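Local coordinates for Peptide/nickel transport system substrate-binding protein (Listeria monocytogenes serotype 1/2a, PDB 5KZT) that binds a peptide between its lobes and probably delivers it to the membrane transporter of an oligopeptide uptake system, at residues Lys32-Val37 against Ala110-Tyr115; Tyr274-Gln279 against Ser421-Gly426; Asn412-Asp417 against Gln445-Tyr450; Leu438-Gly443 against Asp454-Leu459. All coordinates share one frame; numbering follows the deposited sequence.

Contact 1 of 4, residues Lys32-Val37 against Ala110-Tyr115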
loop_
_atom_site.group_PDB
_atom_site.type_symbol
_atom_site.label_atom_id
_atom_site.label_comp_id
_atom_site.label_asym_id
_atom_site.label_seq_id
_atom_site.Cartn_x
_atom_site.Cartn_y
_atom_site.Cartn_z
ATOM N N LYS A 32 7.156 10.565 1.377
ATOM C CA LYS A 32 7.245 9.771 2.591
ATOM C C LYS A 32 6.062 8.820 2.788
ATOM O O LYS A 32 6.221 7.790 3.458
ATOM C CB LYS A 32 7.396 10.675 3.818
ATOM C CG LYS A 32 8.647 11.524 3.822
ATOM C CD LYS A 32 8.747 12.320 5.114
ATOM C CE LYS A 32 9.940 13.234 5.070
ATOM N NZ LYS A 32 10.001 14.080 6.279
ATOM N N ALA A 33 4.889 9.163 2.244
ATOM C CA ALA A 33 3.692 8.333 2.376
ATOM C C ALA A 33 3.929 6.926 1.833
ATOM O O ALA A 33 4.491 6.750 0.741
ATOM C CB ALA A 33 2.500 8.963 1.659
ATOM N N ASP A 34 3.509 5.934 2.609
ATOM C CA ASP A 34 3.584 4.534 2.180
ATOM C C ASP A 34 2.323 3.723 2.462
ATOM O O ASP A 34 2.347 2.498 2.374
ATOM C CB ASP A 34 4.799 3.840 2.816
ATOM C CG ASP A 34 4.724 3.750 4.331
ATOM O OD1 ASP A 34 3.654 3.965 4.955
ATOM O OD2 ASP A 34 5.795 3.437 4.910
ATOM N N ASP A 35 1.217 4.403 2.706
ATOM C CA ASP A 35 -0.023 3.740 3.075
ATOM C C ASP A 35 -1.134 4.027 2.092
ATOM O O ASP A 35 -1.118 5.033 1.381
ATOM C CB ASP A 35 -0.455 4.214 4.446
ATOM C CG ASP A 35 -0.953 5.620 4.415
ATOM O OD1 ASP A 35 -0.111 6.557 4.420
ATOM O OD2 ASP A 35 -2.188 5.796 4.311
ATOM N N GLN A 36 -2.129 3.146 2.071
ATOM C CA GLN A 36 -3.149 3.241 1.039
ATOM C C GLN A 36 -4.019 4.500 1.160
ATOM O O GLN A 36 -4.505 5.000 0.142
ATOM C CB GLN A 36 -4.015 1.984 0.994
ATOM C CG GLN A 36 -5.070 1.852 2.064
ATOM C CD GLN A 36 -5.940 0.604 1.863
ATOM O OE1 GLN A 36 -6.060 -0.214 2.761
ATOM N NE2 GLN A 36 -6.527 0.453 0.675
ATOM N N VAL A 37 -4.186 5.018 2.377
ATOM C CA VAL A 37 -5.058 6.189 2.596
ATOM C C VAL A 37 -4.398 7.454 2.058
ATOM O O VAL A 37 -4.978 8.172 1.227
ATOM C CB VAL A 37 -5.442 6.359 4.081
ATOM C CG1 VAL A 37 -6.182 7.675 4.337
ATOM C CG2 VAL A 37 -6.289 5.183 4.530
ATOM N N ALA A 110 14.850 9.710 4.964
ATOM C CA ALA A 110 14.452 8.410 5.513
ATOM C C ALA A 110 13.086 7.981 4.984
ATOM O O ALA A 110 12.205 7.544 5.749
ATOM C CB ALA A 110 14.445 8.459 7.042
ATOM N N ALA A 111 12.904 8.131 3.678
ATOM C CA ALA A 111 11.651 7.768 3.020
ATOM C C ALA A 111 11.608 6.265 2.902
ATOM O O ALA A 111 12.549 5.669 2.366
ATOM C CB ALA A 111 11.575 8.388 1.645
ATOM N N THR A 112 10.525 5.643 3.372
ATOM C CA THR A 112 10.472 4.186 3.374
ATOM C C THR A 112 10.499 3.601 1.970
ATOM O O THR A 112 10.965 2.472 1.806
ATOM C CB THR A 112 9.250 3.626 4.115
ATOM O OG1 THR A 112 8.050 4.140 3.521
ATOM C CG2 THR A 112 9.301 3.967 5.595
ATOM N N TYR A 113 10.031 4.351 0.961
ATOM C CA TYR A 113 10.018 3.858 -0.420
ATOM C C TYR A 113 11.294 4.208 -1.193
ATOM O O TYR A 113 11.361 4.042 -2.413
ATOM C CB TYR A 113 8.796 4.402 -1.151
ATOM C CG TYR A 113 7.552 3.545 -1.117
ATOM C CD1 TYR A 113 7.589 2.202 -1.496
ATOM C CD2 TYR A 113 6.322 4.102 -0.794
ATOM C CE1 TYR A 113 6.441 1.445 -1.546
ATOM C CE2 TYR A 113 5.174 3.348 -0.819
ATOM C CZ TYR A 113 5.229 2.019 -1.196
ATOM O OH TYR A 113 4.059 1.274 -1.262
ATOM N N SER A 114 12.331 4.660 -0.496
ATOM C CA SER A 114 13.587 4.975 -1.178
ATOM C C SER A 114 14.132 3.783 -1.992
ATOM O O SER A 114 14.797 3.983 -3.008
ATOM C CB SER A 114 14.630 5.483 -0.192
ATOM O OG SER A 114 15.022 4.452 0.678
ATOM N N TYR A 115 13.827 2.555 -1.555
ATOM C CA TYR A 115 14.273 1.340 -2.243
ATOM C C TYR A 115 13.729 1.190 -3.687
ATOM O O TYR A 115 14.362 0.544 -4.506
ATOM C CB TYR A 115 13.973 0.091 -1.409
ATOM C CG TYR A 115 12.511 -0.295 -1.281
ATOM C CD1 TYR A 115 11.911 -1.157 -2.203
ATOM C CD2 TYR A 115 11.735 0.164 -0.222
ATOM C CE1 TYR A 115 10.569 -1.514 -2.083
ATOM C CE2 TYR A 115 10.410 -0.224 -0.068
ATOM C CZ TYR A 115 9.829 -1.055 -1.016
ATOM O OH TYR A 115 8.521 -1.447 -0.890
HETATM O O HOH W 1 8.201 6.597 1.383
HETATM O O HOH W 2 8.610 7.363 4.732
#
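K32 reaches T112 and Y113 through its carbonyl oxygen, with two waters bridging K32 O to the backbone of both residues. Water 2 donates to K32 O (2.7 Å) and accepts from T112 N, while water 1 accepts from Y113 N and makes a weak bond to K32 O. A33 too works through its backbone: its methyl group points away from the other segment, and its carbonyl oxygen lies in the ring plane at the edge of Y113, with A33 O 3.6 Å from CD2. D34 carries most of the direct contact. Its CG sits between the backbone N and the carbonyl carbon (chi1 64°), and from there OD2 accepts the hydroxyl proton of T112 OG1 over 2.7 Å. The two side chains cross at about a right angle, and the hydroxyl arrives on the anti side of the carboxylate, 24° out of its plane. The same OD2 also accepts from Q445 NE2, so two donors grip one oxygen. D34 CA lies 3.6 Å from Y113 CE2. D35 turns away to act as N-cap of helix 36-45, where its OD2 accepts a hydrogen bond from G38 N and a weak one from V37 N. Q36, in the first turn, offers OE1 to the backbone of the bound peptide. Y113 OH hydrogen bonds both to the peptide backbone and to D428 OD2, and the D34 backbone adds a further hydrogen bond to the ligand. A helix N-terminus and a loop thus contribute to the peptide-binding cleft of a family 5 solute-binding protein.

Contact 2 of 4, residues Tyr274-Gln279 against Ser421-Gly426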
loop_
_atom_site.group_PDB
_atom_site.type_symbol
_atom_site.label_atom_id
_atom_site.label_comp_id
_atom_site.label_asym_id
_atom_site.label_seq_id
_atom_site.Cartn_x
_atom_site.Cartn_y
_atom_site.Cartn_z
ATOM N N TYR A 274 -1.574 -10.331 6.261
ATOM C CA TYR A 274 -0.706 -11.331 6.832
ATOM C C TYR A 274 -0.352 -10.941 8.238
ATOM O O TYR A 274 -0.386 -9.763 8.596
ATOM C CB TYR A 274 0.557 -11.529 5.998
ATOM C CG TYR A 274 1.305 -10.257 5.648
ATOM C CD1 TYR A 274 0.989 -9.558 4.489
ATOM C CD2 TYR A 274 2.325 -9.758 6.464
ATOM C CE1 TYR A 274 1.652 -8.399 4.135
ATOM C CE2 TYR A 274 3.002 -8.584 6.117
ATOM C CZ TYR A 274 2.658 -7.918 4.947
ATOM O OH TYR A 274 3.282 -6.759 4.564
ATOM N N ILE A 275 0.013 -11.954 9.010
ATOM C CA ILE A 275 0.551 -11.769 10.349
ATOM C C ILE A 275 2.046 -11.471 10.223
ATOM O O ILE A 275 2.788 -12.261 9.619
ATOM C CB ILE A 275 0.383 -13.036 11.222
ATOM C CG1 ILE A 275 -1.071 -13.514 11.261
ATOM C CG2 ILE A 275 0.925 -12.790 12.631
ATOM C CD1 ILE A 275 -2.028 -12.594 11.966
ATOM N N LYS A 276 2.491 -10.370 10.820
ATOM C CA LYS A 276 3.918 -10.098 11.011
ATOM C C LYS A 276 4.419 -10.559 12.383
ATOM O O LYS A 276 3.815 -10.262 13.409
ATOM C CB LYS A 276 4.188 -8.607 10.845
ATOM C CG LYS A 276 3.990 -8.106 9.427
ATOM C CD LYS A 276 4.388 -6.650 9.266
ATOM C CE LYS A 276 5.885 -6.470 9.218
ATOM N NZ LYS A 276 6.193 -5.063 8.912
ATOM N N PHE A 277 5.551 -11.249 12.395
ATOM C CA PHE A 277 6.178 -11.753 13.621
ATOM C C PHE A 277 7.426 -10.935 13.920
ATOM O O PHE A 277 8.476 -11.165 13.308
ATOM C CB PHE A 277 6.581 -13.209 13.413
ATOM C CG PHE A 277 5.413 -14.144 13.215
ATOM C CD1 PHE A 277 4.489 -14.355 14.238
ATOM C CD2 PHE A 277 5.257 -14.850 12.025
ATOM C CE1 PHE A 277 3.416 -15.224 14.063
ATOM C CE2 PHE A 277 4.183 -15.731 11.853
ATOM C CZ PHE A 277 3.267 -15.909 12.865
ATOM N N ASN A 278 7.335 -9.990 14.852
ATOM C CA ASN A 278 8.508 -9.195 15.221
ATOM C C ASN A 278 9.432 -10.030 16.089
ATOM O O ASN A 278 9.050 -10.468 17.181
ATOM C CB ASN A 278 8.147 -7.914 15.970
ATOM C CG ASN A 278 9.342 -7.015 16.197
ATOM O OD1 ASN A 278 10.381 -7.151 15.538
ATOM N ND2 ASN A 278 9.220 -6.104 17.160
ATOM N N GLN A 279 10.649 -10.206 15.607
ATOM C CA GLN A 279 11.642 -11.022 16.302
ATOM C C GLN A 279 12.485 -10.269 17.321
ATOM O O GLN A 279 13.208 -10.901 18.110
ATOM C CB GLN A 279 12.551 -11.700 15.288
ATOM C CG GLN A 279 11.775 -12.484 14.249
ATOM C CD GLN A 279 12.633 -13.421 13.434
ATOM O OE1 GLN A 279 13.706 -13.839 13.871
ATOM N NE2 GLN A 279 12.143 -13.795 12.254
ATOM N N SER A 421 1.385 -8.621 14.605
ATOM C CA SER A 421 0.388 -7.691 14.107
ATOM C C SER A 421 -0.291 -8.187 12.856
ATOM O O SER A 421 0.214 -9.084 12.174
ATOM C CB SER A 421 1.050 -6.340 13.811
ATOM O OG SER A 421 1.916 -6.410 12.671
ATOM N N MET A 422 -1.443 -7.595 12.579
ATOM C CA MET A 422 -2.188 -7.838 11.351
ATOM C C MET A 422 -1.750 -6.740 10.399
ATOM O O MET A 422 -1.998 -5.564 10.665
ATOM C CB MET A 422 -3.681 -7.720 11.609
ATOM C CG MET A 422 -4.543 -7.821 10.358
ATOM S SD MET A 422 -4.624 -9.519 9.739
ATOM C CE MET A 422 -5.802 -10.179 10.888
ATOM N N SER A 423 -1.095 -7.104 9.310
ATOM C CA SER A 423 -0.693 -6.103 8.314
ATOM C C SER A 423 -1.151 -6.491 6.947
ATOM O O SER A 423 -1.557 -7.609 6.722
ATOM C CB SER A 423 0.801 -5.913 8.339
ATOM O OG SER A 423 1.235 -5.705 9.691
ATOM N N GLY A 424 -1.115 -5.543 6.029
ATOM C CA GLY A 424 -1.487 -5.838 4.654
ATOM C C GLY A 424 -0.651 -5.084 3.668
ATOM O O GLY A 424 -0.165 -3.981 3.969
ATOM N N TRP A 425 -0.505 -5.675 2.480
ATOM C CA TRP A 425 0.202 -5.040 1.399
ATOM C C TRP A 425 -0.596 -5.146 0.136
ATOM O O TRP A 425 -1.044 -6.237 -0.226
ATOM C CB TRP A 425 1.573 -5.678 1.205
ATOM C CG TRP A 425 2.454 -4.912 0.289
ATOM C CD1 TRP A 425 2.761 -5.219 -1.007
ATOM C CD2 TRP A 425 3.164 -3.725 0.598
ATOM N NE1 TRP A 425 3.617 -4.285 -1.529
ATOM C CE2 TRP A 425 3.893 -3.358 -0.565
ATOM C CE3 TRP A 425 3.270 -2.930 1.744
ATOM C CZ2 TRP A 425 4.716 -2.226 -0.611
ATOM C CZ3 TRP A 425 4.078 -1.800 1.701
ATOM C CH2 TRP A 425 4.798 -1.464 0.530
ATOM N N GLY A 426 -0.738 -4.007 -0.531
ATOM C CA GLY A 426 -1.285 -3.919 -1.875
ATOM C C GLY A 426 -0.164 -3.613 -2.850
ATOM O O GLY A 426 0.798 -2.904 -2.506
#
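Antiparallel pairing of Y274-K276 with S421-S423 joins two strands of the large mixed sheet in a lobe of this periplasmic-binding-protein fold. The short segments run at 122° to each other, far from straight opposition, consistent with marked twisting or bending of the strands. Y274 and S423 form a hydrogen-bonded pair: Y274 N to S423 O and S423 N to Y274 O are both 2.8 Å and nearly straight. I275 and M422 make the non-hydrogen-bonded pair that follows. K276 and S421 are hydrogen-bonded again, less evenly, with K276 N to S421 O at 2.9 Å and the return bond from S421 N to K276 O stretched to 3.2 Å. S421 O also receives a CA-H...O contact from I275 CA at 3.3 Å. Where the strand leaves the pairing, the backbones of G424 and G426 hydrogen bond to the bound peptide. W425 CB lies in the ring plane of Y274, at the edge, and the two side chains run side by side in the same direction. One face of that ring is approached by S423 O, offset toward the rim. K276 leads its NZ off to a salt bridge with D413, and on the way its CD passes 3.3 Å from S423 OG.

Contact 3 of 4, residues Asn412-Asp417 against Gln445-Tyr450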
loop_
_atom_site.group_PDB
_atom_site.type_symbol
_atom_site.label_atom_id
_atom_site.label_comp_id
_atom_site.label_asym_id
_atom_site.label_seq_id
_atom_site.Cartn_x
_atom_site.Cartn_y
_atom_site.Cartn_z
ATOM N N ASN A 412 4.297 2.283 15.076
ATOM C CA ASN A 412 4.816 1.212 15.937
ATOM C C ASN A 412 5.522 0.144 15.093
ATOM O O ASN A 412 6.512 -0.442 15.529
ATOM C CB ASN A 412 3.706 0.561 16.770
ATOM C CG ASN A 412 3.067 1.511 17.753
ATOM O OD1 ASN A 412 3.531 2.639 17.940
ATOM N ND2 ASN A 412 1.960 1.078 18.359
ATOM N N ASP A 413 5.008 -0.106 13.885
ATOM C CA ASP A 413 5.653 -1.028 12.946
ATOM C C ASP A 413 7.055 -0.527 12.592
ATOM O O ASP A 413 8.041 -1.260 12.788
ATOM C CB ASP A 413 4.793 -1.221 11.688
ATOM C CG ASP A 413 5.391 -2.216 10.721
ATOM O OD1 ASP A 413 5.428 -3.423 11.074
ATOM O OD2 ASP A 413 5.834 -1.793 9.605
ATOM N N GLN A 414 7.161 0.719 12.143
ATOM C CA GLN A 414 8.472 1.315 11.814
ATOM C C GLN A 414 9.450 1.260 12.996
ATOM O O GLN A 414 10.642 1.022 12.789
ATOM C CB GLN A 414 8.360 2.780 11.360
ATOM C CG GLN A 414 7.698 3.009 10.000
ATOM C CD GLN A 414 8.484 2.354 8.867
ATOM O OE1 GLN A 414 9.692 2.605 8.724
ATOM N NE2 GLN A 414 7.825 1.468 8.093
ATOM N N ASN A 415 8.934 1.481 14.208
ATOM C CA ASN A 415 9.738 1.469 15.438
ATOM C C ASN A 415 10.028 0.067 16.001
ATOM O O ASN A 415 10.766 -0.062 16.977
ATOM C CB ASN A 415 9.044 2.296 16.544
ATOM C CG ASN A 415 8.958 3.779 16.219
ATOM O OD1 ASN A 415 9.727 4.308 15.413
ATOM N ND2 ASN A 415 8.019 4.466 16.866
ATOM N N GLN A 416 9.455 -0.976 15.399
ATOM C CA GLN A 416 9.487 -2.334 15.951
ATOM C C GLN A 416 8.963 -2.443 17.377
ATOM O O GLN A 416 9.413 -3.271 18.166
ATOM C CB GLN A 416 10.882 -2.954 15.800
ATOM C CG GLN A 416 11.029 -3.590 14.446
ATOM C CD GLN A 416 12.384 -4.162 14.190
ATOM O OE1 GLN A 416 13.223 -3.513 13.598
ATOM N NE2 GLN A 416 12.595 -5.402 14.607
ATOM N N ASP A 417 7.966 -1.630 17.687
ATOM C CA ASP A 417 7.404 -1.579 19.013
ATOM C C ASP A 417 6.093 -2.346 18.971
ATOM O O ASP A 417 5.016 -1.783 19.111
ATOM C CB ASP A 417 7.239 -0.106 19.418
ATOM C CG ASP A 417 7.066 0.090 20.894
ATOM O OD1 ASP A 417 7.653 -0.671 21.711
ATOM O OD2 ASP A 417 6.349 1.052 21.264
ATOM N N GLN A 445 10.249 -1.811 4.928
ATOM C CA GLN A 445 8.977 -2.496 5.184
ATOM C C GLN A 445 9.086 -3.893 5.798
ATOM O O GLN A 445 8.090 -4.613 5.872
ATOM C CB GLN A 445 8.165 -2.561 3.879
ATOM C CG GLN A 445 7.690 -1.199 3.364
ATOM C CD GLN A 445 6.772 -0.474 4.335
ATOM O OE1 GLN A 445 6.163 -1.072 5.231
ATOM N NE2 GLN A 445 6.679 0.818 4.178
ATOM N N ASN A 446 10.275 -4.267 6.263
ATOM C CA ASN A 446 10.503 -5.551 6.944
ATOM C C ASN A 446 10.071 -5.346 8.398
ATOM O O ASN A 446 8.980 -5.771 8.772
ATOM C CB ASN A 446 11.974 -5.972 6.797
ATOM C CG ASN A 446 12.310 -7.278 7.497
ATOM O OD1 ASN A 446 11.834 -7.581 8.592
ATOM N ND2 ASN A 446 13.192 -8.031 6.888
ATOM N N ARG A 447 10.905 -4.662 9.194
ATOM C CA ARG A 447 10.570 -4.279 10.575
ATOM C C ARG A 447 10.198 -5.454 11.476
ATOM O O ARG A 447 9.367 -5.336 12.369
ATOM C CB ARG A 447 9.443 -3.228 10.584
ATOM C CG ARG A 447 9.708 -2.020 9.715
ATOM C CD ARG A 447 10.909 -1.221 10.200
ATOM N NE ARG A 447 11.185 -0.101 9.297
ATOM C CZ ARG A 447 12.277 0.666 9.311
ATOM N NH1 ARG A 447 13.266 0.469 10.193
ATOM N NH2 ARG A 447 12.384 1.641 8.409
ATOM N N MET A 448 10.815 -6.595 11.210
ATOM C CA MET A 448 10.620 -7.778 12.010
ATOM C C MET A 448 11.947 -8.322 12.516
ATOM O O MET A 448 11.945 -9.298 13.262
ATOM C CB MET A 448 9.945 -8.842 11.146
ATOM C CG MET A 448 8.528 -8.488 10.769
ATOM S SD MET A 448 7.715 -9.817 9.872
ATOM C CE MET A 448 8.857 -10.208 8.560
ATOM N N SER A 449 13.064 -7.695 12.125
ATOM C CA SER A 449 14.400 -8.286 12.254
ATOM C C SER A 449 14.454 -9.694 11.650
ATOM O O SER A 449 15.117 -10.596 12.173
ATOM C CB SER A 449 14.897 -8.247 13.707
ATOM O OG SER A 449 15.017 -6.910 14.159
ATOM N N TYR A 450 13.753 -9.866 10.530
ATOM C CA TYR A 450 13.833 -11.088 9.762
ATOM C C TYR A 450 14.981 -10.918 8.783
ATOM O O TYR A 450 15.026 -9.944 8.036
ATOM C CB TYR A 450 12.543 -11.371 9.004
ATOM C CG TYR A 450 12.706 -12.471 7.969
ATOM C CD1 TYR A 450 12.915 -13.791 8.350
ATOM C CD2 TYR A 450 12.691 -12.175 6.602
ATOM C CE1 TYR A 450 13.071 -14.784 7.409
ATOM C CE2 TYR A 450 12.849 -13.161 5.652
ATOM C CZ TYR A 450 13.048 -14.458 6.056
ATOM O OH TYR A 450 13.212 -15.424 5.098
HETATM O O HOH W 3 5.601 0.346 8.186
HETATM O O HOH W 4 5.187 -3.230 6.769
HETATM O O HOH W 5 15.524 -4.403 12.270
#
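R447 crosses the end of helix 406-414, meeting first D413 and then Q414. CB rests 3.3 Å from D413 O, and CG remains close to the same carbonyl while also approaching D413 OD2. The chain then bends at chi2 (-64°), which places CD 3.4 Å from Q414 O. The guanidinium carries that carbonyl oxygen over one face. At the tip, Q414 OE1 lies 3.1 Å from NE and 2.9 Å from NH2, the glutamine amide standing 79° from the guanidinium plane; NE has a hydrogen bond to A444 O. D413 OD2 and R447 NE stay 5.6 Å apart, without contact, and D413 OD1 has a salt bridge to K276. The carbonyl met by CB belongs to a helix terminus of a well-known kind: Q416 has a positive phi, Q416 N bonds back to D413 O and D417 N to N412 O, a Schellman motif. From this terminus the side chain of Q416 reaches the loop. Its CG packs 3.2 Å from R447 O, and its extended chain carries NE2 to S449 OG over 2.9 Å, almost straight (172°) and in the amide plane. N278 OD1 takes a second bond from NE2, and water 5 donates to OE1. The loop is shaped from within by N446, whose OD1 accepts from M448 N in an Asx turn and whose ND2 reaches Y450 O. Q445, the donor to D34, packs on an acidic side chain of the bound peptide, and Q445 OE1 lies 2.8 Å from water 4.

Contact 4 of 4, residues Leu438-Gly443 against Asp454-Leu459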
loop_
_atom_site.group_PDB
_atom_site.type_symbol
_atom_site.label_atom_id
_atom_site.label_comp_id
_atom_site.label_asym_id
_atom_site.label_seq_id
_atom_site.Cartn_x
_atom_site.Cartn_y
_atom_site.Cartn_z
ATOM N N LEU A 438 9.706 -6.673 0.249
ATOM C CA LEU A 438 9.475 -6.187 1.604
ATOM C C LEU A 438 10.371 -6.830 2.669
ATOM O O LEU A 438 10.744 -6.181 3.643
ATOM C CB LEU A 438 8.018 -6.445 1.997
ATOM C CG LEU A 438 6.935 -5.817 1.114
ATOM C CD1 LEU A 438 5.543 -6.222 1.605
ATOM C CD2 LEU A 438 7.059 -4.310 1.028
ATOM N N PHE A 439 10.719 -8.098 2.485
ATOM C CA PHE A 439 11.308 -8.872 3.583
ATOM C C PHE A 439 12.799 -9.167 3.431
ATOM O O PHE A 439 13.339 -10.027 4.124
ATOM C CB PHE A 439 10.460 -10.127 3.784
ATOM C CG PHE A 439 9.019 -9.795 4.075
ATOM C CD1 PHE A 439 8.676 -9.195 5.286
ATOM C CD2 PHE A 439 8.031 -9.995 3.114
ATOM C CE1 PHE A 439 7.363 -8.839 5.563
ATOM C CE2 PHE A 439 6.707 -9.635 3.387
ATOM C CZ PHE A 439 6.375 -9.065 4.613
ATOM N N VAL A 440 13.458 -8.414 2.545
ATOM C CA VAL A 440 14.909 -8.375 2.517
ATOM C C VAL A 440 15.437 -7.820 3.850
ATOM O O VAL A 440 14.751 -7.048 4.531
ATOM C CB VAL A 440 15.477 -7.560 1.314
ATOM C CG1 VAL A 440 14.987 -8.152 -0.004
ATOM C CG2 VAL A 440 15.122 -6.084 1.424
ATOM N N THR A 441 16.648 -8.247 4.217
ATOM C CA THR A 441 17.280 -7.859 5.479
ATOM C C THR A 441 17.320 -6.339 5.599
ATOM O O THR A 441 17.752 -5.653 4.681
ATOM C CB THR A 441 18.722 -8.460 5.591
ATOM O OG1 THR A 441 18.649 -9.892 5.580
ATOM C CG2 THR A 441 19.443 -8.009 6.864
ATOM N N ASP A 442 16.860 -5.828 6.743
ATOM C CA ASP A 442 16.888 -4.404 7.062
ATOM C C ASP A 442 16.038 -3.530 6.115
ATOM O O ASP A 442 16.195 -2.302 6.104
ATOM C CB ASP A 442 18.337 -3.874 7.148
ATOM C CG ASP A 442 19.124 -4.465 8.306
ATOM O OD1 ASP A 442 18.555 -4.666 9.396
ATOM O OD2 ASP A 442 20.340 -4.709 8.132
ATOM N N GLY A 443 15.134 -4.143 5.356
ATOM C CA GLY A 443 14.276 -3.386 4.467
ATOM C C GLY A 443 13.333 -2.496 5.265
ATOM O O GLY A 443 12.880 -2.864 6.368
ATOM N N ASP A 454 19.920 -16.057 1.896
ATOM C CA ASP A 454 19.533 -16.741 0.656
ATOM C C ASP A 454 18.338 -16.042 0.001
ATOM O O ASP A 454 18.266 -15.918 -1.229
ATOM C CB ASP A 454 19.173 -18.210 0.925
ATOM C CG ASP A 454 20.345 -19.022 1.449
ATOM O OD1 ASP A 454 21.512 -18.668 1.168
ATOM O OD2 ASP A 454 20.087 -20.019 2.159
ATOM N N TYR A 455 17.403 -15.591 0.833
ATOM C CA TYR A 455 16.257 -14.802 0.376
ATOM C C TYR A 455 16.750 -13.500 -0.255
ATOM O O TYR A 455 16.405 -13.229 -1.388
ATOM C CB TYR A 455 15.300 -14.519 1.528
ATOM C CG TYR A 455 13.996 -13.877 1.123
ATOM C CD1 TYR A 455 12.958 -14.635 0.605
ATOM C CD2 TYR A 455 13.790 -12.506 1.289
ATOM C CE1 TYR A 455 11.743 -14.050 0.255
ATOM C CE2 TYR A 455 12.571 -11.913 0.955
ATOM C CZ TYR A 455 11.552 -12.693 0.429
ATOM O OH TYR A 455 10.340 -12.132 0.056
ATOM N N ASP A 456 17.610 -12.760 0.455
ATOM C CA ASP A 456 18.224 -11.515 -0.082
ATOM C C ASP A 456 18.954 -11.741 -1.395
ATOM O O ASP A 456 18.830 -10.935 -2.312
ATOM C CB ASP A 456 19.235 -10.897 0.894
ATOM C CG ASP A 456 18.642 -10.574 2.238
ATOM O OD1 ASP A 456 17.414 -10.377 2.337
ATOM O OD2 ASP A 456 19.415 -10.542 3.223
ATOM N N LYS A 457 19.713 -12.828 -1.475
ATOM C CA LYS A 457 20.483 -13.147 -2.674
ATOM C C LYS A 457 19.578 -13.364 -3.892
ATOM O O LYS A 457 19.873 -12.868 -4.996
ATOM C CB LYS A 457 21.370 -14.368 -2.444
ATOM C CG LYS A 457 22.264 -14.684 -3.635
ATOM C CD LYS A 457 23.581 -15.345 -3.234
ATOM C CE LYS A 457 24.784 -14.664 -3.885
ATOM N NZ LYS A 457 24.718 -14.648 -5.374
ATOM N N ILE A 458 18.470 -14.069 -3.683
ATOM C CA ILE A 458 17.466 -14.224 -4.739
ATOM C C ILE A 458 16.938 -12.875 -5.226
ATOM O O ILE A 458 16.896 -12.626 -6.428
ATOM C CB ILE A 458 16.297 -15.147 -4.308
ATOM C CG1 ILE A 458 16.759 -16.606 -4.398
ATOM C CG2 ILE A 458 15.071 -14.918 -5.189
ATOM C CD1 ILE A 458 15.756 -17.635 -3.931
ATOM N N LEU A 459 16.535 -12.012 -4.311
ATOM C CA LEU A 459 15.878 -10.767 -4.698
ATOM C C LEU A 459 16.873 -9.685 -5.149
ATOM O O LEU A 459 16.565 -8.894 -6.042
ATOM C CB LEU A 459 14.940 -10.301 -3.581
ATOM C CG LEU A 459 13.818 -11.325 -3.319
ATOM C CD1 LEU A 459 12.972 -10.867 -2.165
ATOM C CD2 LEU A 459 12.930 -11.574 -4.542
HETATM O O HOH W 6 15.858 -11.647 4.287
#
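T441 and D456 form the tight part of this contact, a two-point grip of a carboxylate on the loop. T441 N donates to D456 OD1 over 2.9 Å with an N-H...O angle of 157°, coming from above the carboxylate plane by 35°. T441 OG1 donates to the other oxygen, D456 OD2, at 2.6 Å and on its syn lone pair. With CG anti to its own carbonyl carbon (chi1 -58°), the aspartate directs its carboxylate from the helix to the loop, and its side chain crosses that of T441 at about a right angle. K453 adds a salt bridge to OD2, which would be expected to stabilise the negative charge. V440 CA also lies 3.2 Å from D456 OD1. The rest is looser and largely apolar. V440 CG1 meets L459 CD1 obliquely at 4.0 Å, and F439 CB is no nearer to Y455 CE2, whose ring turns its edge to V440 N. Water 6 lies between F439 O and D456 OD1. The type II turn from V440 to G443, closed by the bond from G443 N to V440 O, lies on the more exposed side. Y455 anchors the buried side by bonding L436 O through its hydroxyl. Thus a loop after helix 433-436 is tied to helix 453-459, while L484 of helix 471-487 packs on F439 and Y455 and the same helix touches I458.

In the fold
Contacts 1 to 3 touch the bound peptide. Contacts 1 and 2 hydrogen bond to it, and contact 3 packs on it through Q445. The centres of contacts 1 and 2 are about 17 Å apart, and Y113 OH of contact 1 packs 3.4 Å from W425 CH2 of contact 2. Contact 3 lies about 10 Å from contact 2, centre to centre, and is fastened to it by the K276 NZ to D413 OD1 salt bridge at 2.8 Å. It is also joined to contact 1 through Q445 and D34, about 14 Å away between centres. Contact 4 has its centre farthest from the chain centre, about 19 Å. N446 ND2 of contact 3 probably bonds V440 O at 3.0 Å, and Y274 CE2 of contact 2 packs 3.7 Å from F439 CZ.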